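PDB 5I39: L-amino acid deaminase from Proteus vulgaris, which binds FAD and probably catalyses the oxidative deamination of L-amino acids as a membrane-bound flavoenzyme. Local coordinates for residues V57-S62 against T387-L392. Numbering follows the deposited sequence.
Sequences VERGLS and TADLLL
Arg-59 reaches across to Asp-389 and ties together two helices of the Rossmann-type FAD domain: helix 47-58, which follows the first strand of the nucleotide-binding fold, and helix 376-392 near the C-terminus. Arg-59 directly precedes Gly-60, whose positive phi closes a Schellman motif, its N bonded back to Val-57 O. The arginine chain is extended from CG to NE (chi3 -165°), which sets NE out toward helix 376-392. There Arg-59 NH1 and NH2 both grip a single oxygen, Asp-389 OD1, in a salt bridge, at 3.0 Å from NH1 and 2.9 Å from NH2. OD1 lies in the guanidinium plane, but the carboxylate is turned 57° from it: NH1 meets OD1 nearly along its C-O axis, whereas NH2 comes from above the carboxylate plane. The other oxygen, OD2, accepts from the backbone N of Val-397, while NH2 also donates to Asn-55 OD1, and Arg-59 NE is hydrogen-bonded nearby as well. Ala-388 CB lies over one guanidinium face, offset toward the rim, 3.5 Å from Arg-59 CZ. Beside the polar grip, Leu-392 CD1 touches Arg-59 CD at 3.6 Å, and Leu-61 meets Leu-392 tip to tip, CD1 to CD2 at 4.0 Å.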
loop_
_atom_site.group_PDB
_atom_site.type_symbol
_atom_site.label_atom_id
_atom_site.label_comp_id
_atom_site.label_asym_id
_atom_site.label_seq_id
_atom_site.Cartn_x
_atom_site.Cartn_y
_atom_site.Cartn_z
ATOM N N VAL A 57 8.655 -17.895 1.196
ATOM C CA VAL A 57 8.431 -19.113 1.980
ATOM C C VAL A 57 7.600 -20.127 1.185
ATOM O O VAL A 57 7.853 -21.329 1.254
ATOM C CB VAL A 57 7.798 -18.806 3.356
ATOM C CG1 VAL A 57 7.305 -20.073 4.047
ATOM C CG2 VAL A 57 8.801 -18.088 4.241
ATOM N N GLU A 58 6.639 -19.653 0.400
ATOM C CA GLU A 58 5.873 -20.544 -0.477
ATOM C C GLU A 58 6.737 -21.265 -1.513
ATOM O O GLU A 58 6.374 -22.345 -1.967
ATOM C CB GLU A 58 4.773 -19.773 -1.187
ATOM C CG GLU A 58 3.659 -19.345 -0.253
ATOM C CD GLU A 58 2.674 -18.396 -0.892
ATOM O OE1 GLU A 58 2.966 -17.846 -1.976
ATOM O OE2 GLU A 58 1.597 -18.190 -0.293
ATOM N N ARG A 59 7.870 -20.660 -1.878
ATOM C CA ARG A 59 8.854 -21.269 -2.775
ATOM C C ARG A 59 9.862 -22.191 -2.072
ATOM O O ARG A 59 10.788 -22.689 -2.710
ATOM C CB ARG A 59 9.600 -20.176 -3.541
ATOM C CG ARG A 59 8.688 -19.268 -4.334
ATOM C CD ARG A 59 9.478 -18.262 -5.145
ATOM N NE ARG A 59 8.616 -17.176 -5.613
ATOM C CZ ARG A 59 8.704 -16.540 -6.786
ATOM N NH1 ARG A 59 9.613 -16.867 -7.708
ATOM N NH2 ARG A 59 7.850 -15.556 -7.047
ATOM N N GLY A 60 9.685 -22.424 -0.773
ATOM C CA GLY A 60 10.515 -23.360 -0.017
ATOM C C GLY A 60 11.745 -22.762 0.641
ATOM O O GLY A 60 12.611 -23.500 1.105
ATOM N N LEU A 61 11.824 -21.433 0.701
ATOM C CA LEU A 61 12.988 -20.744 1.264
ATOM C C LEU A 61 12.715 -20.296 2.690
ATOM O O LEU A 61 11.613 -19.852 3.000
ATOM C CB LEU A 61 13.335 -19.529 0.406
ATOM C CG LEU A 61 13.706 -19.855 -1.043
ATOM C CD1 LEU A 61 13.695 -18.602 -1.902
ATOM C CD2 LEU A 61 15.056 -20.552 -1.124
ATOM N N SER A 62 13.715 -20.417 3.560
ATOM C CA SER A 62 13.631 -19.818 4.891
ATOM C C SER A 62 13.847 -18.307 4.785
ATOM O O SER A 62 14.678 -17.833 3.997
ATOM C CB SER A 62 14.646 -20.441 5.843
ATOM O OG SER A 62 15.966 -20.206 5.403
ATOM N N THR A 387 9.352 -9.233 -7.042
ATOM C CA THR A 387 10.600 -9.103 -6.297
ATOM C C THR A 387 11.276 -10.462 -6.145
ATOM O O THR A 387 12.480 -10.594 -6.373
ATOM C CB THR A 387 10.341 -8.477 -4.921
ATOM O OG1 THR A 387 9.828 -7.153 -5.097
ATOM C CG2 THR A 387 11.609 -8.393 -4.102
ATOM N N ALA A 388 10.498 -11.468 -5.762
ATOM C CA ALA A 388 11.017 -12.826 -5.641
ATOM C C ALA A 388 11.491 -13.372 -6.993
ATOM O O ALA A 388 12.549 -14.000 -7.066
ATOM C CB ALA A 388 9.975 -13.738 -5.016
ATOM N N ASP A 389 10.730 -13.115 -8.058
ATOM C CA ASP A 389 11.131 -13.531 -9.408
ATOM C C ASP A 389 12.488 -12.933 -9.777
ATOM O O ASP A 389 13.368 -13.632 -10.284
ATOM C CB ASP A 389 10.110 -13.091 -10.467
ATOM C CG ASP A 389 8.766 -13.794 -10.351
ATOM O OD1 ASP A 389 8.671 -14.849 -9.694
ATOM O OD2 ASP A 389 7.801 -13.271 -10.947
ATOM N N LEU A 390 12.653 -11.638 -9.524
ATOM C CA LEU A 390 13.913 -10.957 -9.830
ATOM C C LEU A 390 15.064 -11.493 -8.993
ATOM O O LEU A 390 16.155 -11.726 -9.514
ATOM C CB LEU A 390 13.779 -9.449 -9.635
ATOM C CG LEU A 390 12.859 -8.724 -10.620
ATOM C CD1 LEU A 390 12.723 -7.267 -10.212
ATOM C CD2 LEU A 390 13.361 -8.822 -12.049
ATOM N N LEU A 391 14.817 -11.716 -7.706
ATOM C CA LEU A 391 15.836 -12.275 -6.817
ATOM C C LEU A 391 16.330 -13.632 -7.310
ATOM O O LEU A 391 17.527 -13.908 -7.302
ATOM C CB LEU A 391 15.276 -12.421 -5.400
ATOM C CG LEU A 391 16.210 -13.008 -4.332
ATOM C CD1 LEU A 391 17.408 -12.100 -4.083
ATOM C CD2 LEU A 391 15.441 -13.262 -3.046
ATOM N N LEU A 392 15.391 -14.465 -7.743
ATOM C CA LEU A 392 15.677 -15.852 -8.081
ATOM C C LEU A 392 15.988 -16.077 -9.561
ATOM O O LEU A 392 16.334 -17.193 -9.949
ATOM C CB LEU A 392 14.509 -16.732 -7.622
ATOM C CG LEU A 392 14.209 -16.645 -6.116
ATOM C CD1 LEU A 392 12.939 -17.404 -5.769
ATOM C CD2 LEU A 392 15.368 -17.139 -5.258
#